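Local coordinates for 2-methyl-3-hydroxypyridine-5-carboxylic acid oxygenase (Mesorhizobium loti, PDB 3ALJ), which is a flavin-dependent oxygenase that uses bound FAD and molecular oxygen to oxidise and open the pyridine ring of 2-methyl-3-hydroxypyridine-5-carboxylic acid, at residues Q210-S215 with P250-C255; V136-L141 with V146-L151. All blocks are in the same frame, centred on the assembly; numbering follows the deposited sequence.

Interaction 1 (Q210-S215 with P250-C255); sequences QRILYS and PFLEPC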
loop_
_atom_site.group_PDB
_atom_site.type_symbol
_atom_site.label_atom_id
_atom_site.label_comp_id
_atom_site.label_asym_id
_atom_site.label_seq_id
_atom_site.Cartn_x
_atom_site.Cartn_y
_atom_site.Cartn_z
ATOM N N GLN A 210 12.437 7.485 18.933
ATOM C CA GLN A 210 12.784 7.745 17.546
ATOM C C GLN A 210 13.061 6.394 16.918
ATOM O O GLN A 210 13.829 5.595 17.490
ATOM C CB GLN A 210 14.023 8.665 17.270
ATOM C CG GLN A 210 13.711 10.135 17.640
ATOM C CD GLN A 210 14.938 11.020 17.409
ATOM O OE1 GLN A 210 15.216 11.788 18.310
ATOM N NE2 GLN A 210 15.578 11.039 16.299
ATOM N N ARG A 211 12.579 6.203 15.707
ATOM C CA ARG A 211 12.780 4.949 14.964
ATOM C C ARG A 211 13.085 5.299 13.553
ATOM O O ARG A 211 12.444 6.212 12.966
ATOM C CB ARG A 211 11.454 4.174 15.104
ATOM C CG ARG A 211 11.328 2.917 14.174
ATOM C CD ARG A 211 9.878 2.460 14.282
ATOM N NE ARG A 211 9.628 1.263 13.463
ATOM C CZ ARG A 211 8.410 0.806 13.172
ATOM N NH1 ARG A 211 8.259 -0.328 12.441
ATOM N NH2 ARG A 211 7.293 1.476 13.589
ATOM N N ILE A 212 13.947 4.525 12.914
ATOM C CA ILE A 212 14.099 4.585 11.428
ATOM C C ILE A 212 13.874 3.154 10.905
ATOM O O ILE A 212 14.554 2.201 11.331
ATOM C CB ILE A 212 15.502 5.037 10.974
ATOM C CG1 ILE A 212 15.618 6.509 11.398
ATOM C CG2 ILE A 212 15.717 4.848 9.460
ATOM C CD1 ILE A 212 16.961 7.262 10.865
ATOM N N LEU A 213 12.970 2.999 9.907
ATOM C CA LEU A 213 12.932 1.748 9.113
ATOM C C LEU A 213 13.800 2.048 7.889
ATOM O O LEU A 213 13.533 2.946 7.067
ATOM C CB LEU A 213 11.476 1.462 8.716
ATOM C CG LEU A 213 11.391 0.189 7.855
ATOM C CD1 LEU A 213 11.747 -1.025 8.751
ATOM C CD2 LEU A 213 9.939 -0.049 7.318
ATOM N N TYR A 214 14.838 1.232 7.765
ATOM C CA TYR A 214 15.869 1.331 6.694
ATOM C C TYR A 214 15.559 0.246 5.656
ATOM O O TYR A 214 15.551 -0.939 5.965
ATOM C CB TYR A 214 17.266 1.128 7.400
ATOM C CG TYR A 214 18.445 0.929 6.490
ATOM C CD1 TYR A 214 18.727 -0.323 5.907
ATOM C CD2 TYR A 214 19.193 2.014 6.144
ATOM C CE1 TYR A 214 19.872 -0.480 5.055
ATOM C CE2 TYR A 214 20.340 1.907 5.303
ATOM C CZ TYR A 214 20.595 0.669 4.818
ATOM O OH TYR A 214 21.650 0.465 3.885
ATOM N N SER A 215 15.283 0.707 4.401
ATOM C CA SER A 215 14.628 -0.174 3.424
ATOM C C SER A 215 15.243 -0.024 2.020
ATOM O O SER A 215 14.833 0.827 1.203
ATOM C CB SER A 215 13.144 0.177 3.311
ATOM O OG SER A 215 12.557 0.044 4.631
ATOM N N PRO A 250 23.728 7.484 14.277
ATOM C CA PRO A 250 24.929 8.106 13.677
ATOM C C PRO A 250 25.520 7.323 12.565
ATOM O O PRO A 250 26.127 7.866 11.656
ATOM C CB PRO A 250 25.871 8.227 14.923
ATOM C CG PRO A 250 25.422 7.087 15.825
ATOM C CD PRO A 250 23.844 7.225 15.745
ATOM N N PHE A 251 25.294 6.011 12.538
ATOM C CA PHE A 251 25.754 5.111 11.517
ATOM C C PHE A 251 25.057 5.344 10.134
ATOM O O PHE A 251 25.493 4.788 9.092
ATOM C CB PHE A 251 25.597 3.678 11.988
ATOM C CG PHE A 251 24.322 3.485 12.716
ATOM C CD1 PHE A 251 24.328 3.506 14.114
ATOM C CD2 PHE A 251 23.100 3.357 12.039
ATOM C CE1 PHE A 251 23.108 3.467 14.850
ATOM C CE2 PHE A 251 21.898 3.297 12.754
ATOM C CZ PHE A 251 21.866 3.360 14.126
ATOM N N LEU A 252 23.941 6.113 10.166
ATOM C CA LEU A 252 23.302 6.515 8.869
ATOM C C LEU A 252 23.574 7.957 8.465
ATOM O O LEU A 252 22.943 8.440 7.531
ATOM C CB LEU A 252 21.719 6.319 9.022
ATOM C CG LEU A 252 21.240 4.874 9.174
ATOM C CD1 LEU A 252 19.681 4.862 9.103
ATOM C CD2 LEU A 252 21.777 4.126 7.991
ATOM N N GLU A 253 24.522 8.637 9.125
ATOM C CA GLU A 253 24.760 10.031 8.787
ATOM C C GLU A 253 24.933 10.307 7.289
ATOM O O GLU A 253 24.315 11.269 6.818
ATOM C CB GLU A 253 25.972 10.571 9.564
ATOM C CG GLU A 253 26.314 12.032 9.179
ATOM C CD GLU A 253 27.452 12.533 10.102
ATOM O OE1 GLU A 253 28.238 11.694 10.612
ATOM O OE2 GLU A 253 27.468 13.751 10.395
ATOM N N PRO A 254 25.659 9.523 6.490
ATOM C CA PRO A 254 25.782 9.878 5.022
ATOM C C PRO A 254 24.395 9.984 4.320
ATOM O O PRO A 254 24.082 10.984 3.637
ATOM C CB PRO A 254 26.634 8.760 4.456
ATOM C CG PRO A 254 27.434 8.240 5.707
ATOM C CD PRO A 254 26.465 8.360 6.873
ATOM N N CYS A 255 23.498 9.027 4.661
ATOM C CA CYS A 255 22.118 9.068 4.120
ATOM C C CYS A 255 21.274 10.133 4.730
ATOM O O CYS A 255 20.456 10.706 3.940
ATOM C CB CYS A 255 21.493 7.685 4.416
ATOM S SG CYS A 255 22.371 6.285 3.631
#
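Leu252 presents its two methyl groups to different residues of the strand. Leu252 CD1 meets Ile212 tip to tip, 4.0 Å from Ile212 CG2 and equally near Ile212 CD1. The other methyl leans obliquely on one side of the Tyr214 ring, with Leu252 CD2 3.8 Å from Tyr214 CE2 and about as close to Tyr214 CD2. With CG anti to the carbonyl carbon (chi1 -67°), the branch point is carried toward the strand, and its two methyls part there, one to each residue. Ile212 and Tyr214, two residues apart, both point toward it, and the backbones stay 9.3 Å apart even at their closest CA atoms, Tyr214 and Leu252. Cut back to alanine, Leu252 would lose both methyls, and a gap would probably open between strand and turn, with the CD2-CE2 side of the Tyr214 ring and the end of Ile212 left without their apolar partner. Leu252 is the N-cap residue of helix 253-260, and a turn bond from Glu253 N to Pro250 O (3.1 Å) helps fix the backbone that presents it. Farther out, Met202 on the adjoining strand also packs on Leu252, while Trp245 and Phe249 touch Ile212. The Tyr214 hydroxyl is hydrogen-bonded to the backbone O of Trp196, which anchors the far end of the ring. The contact thus fastens the start of a helix to one face of the large mixed sheet by dispersion and hydrophobic burial alone, a coupling set by the shapes of methyls and ring rather than by directional bonds.

Interaction 2 (V136-L141 with V146-L151); sequences VGRLTL and VLEADL
Arg138 and Glu148 form a non-hydrogen-bonded pair of an antiparallel hairpin, their side chains running alongside each other. From the arginine, CB lies 3.9 Å from Leu147 O; CG nears Glu148 CG; and CD touches both Glu148 CG and Val146 CG1, 3.9 Å from the latter. There the chain bends (chi3 -58°), and the guanidinium stands almost perpendicular to the Glu148 carboxylate, with Arg138 NH1 still 5.8 Å from Glu148 OE2. The two charges therefore attract at most from a distance, and the aliphatic parts do the touching; a long, weak ion pair links Arg138 NH2 to Asp134 OD2. Behind the side chains, Leu139 and Leu147 exchange backbone bonds, Leu147 N to Leu139 O at 2.8 Å and Leu139 N to Leu147 O at 2.9 Å, and Ala149 N adds a third, to Gly137 O. Gly137, with Arg138 opposite Asp134, makes a G1 beta bulge, and a CB there would collide with Ala149 O. On the face of Leu139 and Leu147, the end of Leu141 comes over, Leu141 CD1 lying 3.8 Å from Leu147 CD1. Leu139 and Leu147 touch Glu15 of strand 13-17, and Leu141 and Leu147 touch His40 of strand 36-40, so the three-stranded antiparallel meander, completed by strand 130-134, packs against parallel strands of the mixed sheet of the FAD-binding fold.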
loop_
_atom_site.group_PDB
_atom_site.type_symbol
_atom_site.label_atom_id
_atom_site.label_comp_id
_atom_site.label_asym_id
_atom_site.label_seq_id
_atom_site.Cartn_x
_atom_site.Cartn_y
_atom_site.Cartn_z
ATOM N N VAL A 136 -27.286 2.003 -8.967
ATOM C CA VAL A 136 -27.849 1.384 -10.184
ATOM C C VAL A 136 -26.889 1.363 -11.335
ATOM O O VAL A 136 -27.163 0.785 -12.399
ATOM C CB VAL A 136 -29.202 1.974 -10.716
ATOM C CG1 VAL A 136 -30.170 2.148 -9.609
ATOM C CG2 VAL A 136 -28.973 3.236 -11.581
ATOM N N GLY A 137 -25.653 1.924 -11.147
ATOM C CA GLY A 137 -24.596 1.856 -12.159
ATOM C C GLY A 137 -24.336 3.190 -12.849
ATOM O O GLY A 137 -24.192 3.301 -14.076
ATOM N N ARG A 138 -24.250 4.251 -12.039
ATOM C CA ARG A 138 -23.962 5.583 -12.590
ATOM C C ARG A 138 -22.880 6.278 -11.747
ATOM O O ARG A 138 -22.736 6.071 -10.541
ATOM C CB ARG A 138 -25.229 6.480 -12.651
ATOM C CG ARG A 138 -26.219 5.921 -13.727
ATOM C CD ARG A 138 -27.154 6.992 -14.309
ATOM N NE ARG A 138 -27.919 7.602 -13.238
ATOM C CZ ARG A 138 -29.155 7.225 -12.910
ATOM N NH1 ARG A 138 -29.788 6.251 -13.599
ATOM N NH2 ARG A 138 -29.765 7.832 -11.892
ATOM N N LEU A 139 -22.008 6.985 -12.445
ATOM C CA LEU A 139 -20.891 7.676 -11.811
ATOM C C LEU A 139 -20.938 9.112 -12.340
ATOM O O LEU A 139 -20.929 9.291 -13.581
ATOM C CB LEU A 139 -19.567 7.022 -12.286
ATOM C CG LEU A 139 -18.315 7.506 -11.609
ATOM C CD1 LEU A 139 -18.412 7.114 -10.134
ATOM C CD2 LEU A 139 -17.013 6.878 -12.212
ATOM N N THR A 140 -21.005 10.084 -11.450
ATOM C CA THR A 140 -20.934 11.482 -11.904
ATOM C C THR A 140 -19.553 12.103 -11.678
ATOM O O THR A 140 -19.046 12.045 -10.525
ATOM C CB THR A 140 -21.994 12.275 -11.112
ATOM O OG1 THR A 140 -23.249 11.691 -11.415
ATOM C CG2 THR A 140 -22.009 13.705 -11.668
ATOM N N LEU A 141 -18.941 12.671 -12.690
ATOM C CA LEU A 141 -17.668 13.339 -12.547
ATOM C C LEU A 141 -17.820 14.812 -12.132
ATOM O O LEU A 141 -18.946 15.359 -12.293
ATOM C CB LEU A 141 -16.948 13.197 -13.878
ATOM C CG LEU A 141 -16.739 11.745 -14.342
ATOM C CD1 LEU A 141 -15.982 11.948 -15.677
ATOM C CD2 LEU A 141 -15.846 10.980 -13.388
ATOM N N VAL A 146 -22.155 12.319 -16.619
ATOM C CA VAL A 146 -22.734 11.168 -15.977
ATOM C C VAL A 146 -22.446 9.960 -16.829
ATOM O O VAL A 146 -22.709 9.929 -18.071
ATOM C CB VAL A 146 -24.309 11.275 -15.829
ATOM C CG1 VAL A 146 -24.867 10.067 -15.077
ATOM C CG2 VAL A 146 -24.652 12.500 -14.936
ATOM N N LEU A 147 -21.798 8.980 -16.199
ATOM C CA LEU A 147 -21.361 7.773 -16.901
ATOM C C LEU A 147 -22.170 6.589 -16.447
ATOM O O LEU A 147 -22.322 6.363 -15.262
ATOM C CB LEU A 147 -19.832 7.581 -16.587
ATOM C CG LEU A 147 -18.887 8.762 -17.023
ATOM C CD1 LEU A 147 -17.430 8.511 -16.545
ATOM C CD2 LEU A 147 -18.993 8.876 -18.484
ATOM N N GLU A 148 -22.723 5.825 -17.379
ATOM C CA GLU A 148 -23.436 4.619 -16.965
ATOM C C GLU A 148 -22.469 3.431 -17.206
ATOM O O GLU A 148 -21.661 3.396 -18.143
ATOM C CB GLU A 148 -24.664 4.395 -17.885
ATOM C CG GLU A 148 -25.765 5.483 -17.734
ATOM C CD GLU A 148 -26.918 5.194 -18.656
ATOM O OE1 GLU A 148 -27.203 6.065 -19.514
ATOM O OE2 GLU A 148 -27.504 4.080 -18.527
ATOM N N ALA A 149 -22.628 2.438 -16.335
ATOM C CA ALA A 149 -21.761 1.290 -16.407
ATOM C C ALA A 149 -22.471 0.083 -15.836
ATOM O O ALA A 149 -23.361 0.210 -14.982
ATOM C CB ALA A 149 -20.431 1.591 -15.660
ATOM N N ASP A 150 -21.920 -1.104 -16.151
ATOM C CA ASP A 150 -22.371 -2.313 -15.435
ATOM C C ASP A 150 -21.708 -2.535 -14.087
ATOM O O ASP A 150 -22.187 -3.278 -13.257
ATOM C CB ASP A 150 -22.044 -3.517 -16.318
ATOM C CG ASP A 150 -22.637 -3.348 -17.794
ATOM O OD1 ASP A 150 -23.924 -3.274 -17.840
ATOM O OD2 ASP A 150 -21.957 -3.175 -18.797
ATOM N N LEU A 151 -20.580 -1.821 -13.872
ATOM C CA LEU A 151 -19.849 -1.930 -12.547
ATOM C C LEU A 151 -19.186 -0.605 -12.359
ATOM O O LEU A 151 -18.643 -0.004 -13.290
ATOM C CB LEU A 151 -18.756 -3.024 -12.708
ATOM C CG LEU A 151 -17.719 -3.107 -11.546
ATOM C CD1 LEU A 151 -18.402 -3.695 -10.302
ATOM C CD2 LEU A 151 -16.530 -3.904 -12.059
#

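How the interactions relate
Interaction 1 is fully buried, whereas interaction 2 is only partly buried, with Arg138, Val146 and Glu148 exposed on one face and leucines turned inward on the other. Their centres lie 48 Å apart, on opposite sides of the chain's centre, and they have no strand or helix in common. The large mixed sheet and a helix start are joined in 210-215 with 250-255, through side chains of residues distant in sequence; 136-141 with 146-151 joins neighbouring strands of a hairpin, chiefly through backbone bonds. Apolar contact supplies the whole of the first and only the flanks of the second, where a small antiparallel sheet meets the nucleotide-binding part of the fold.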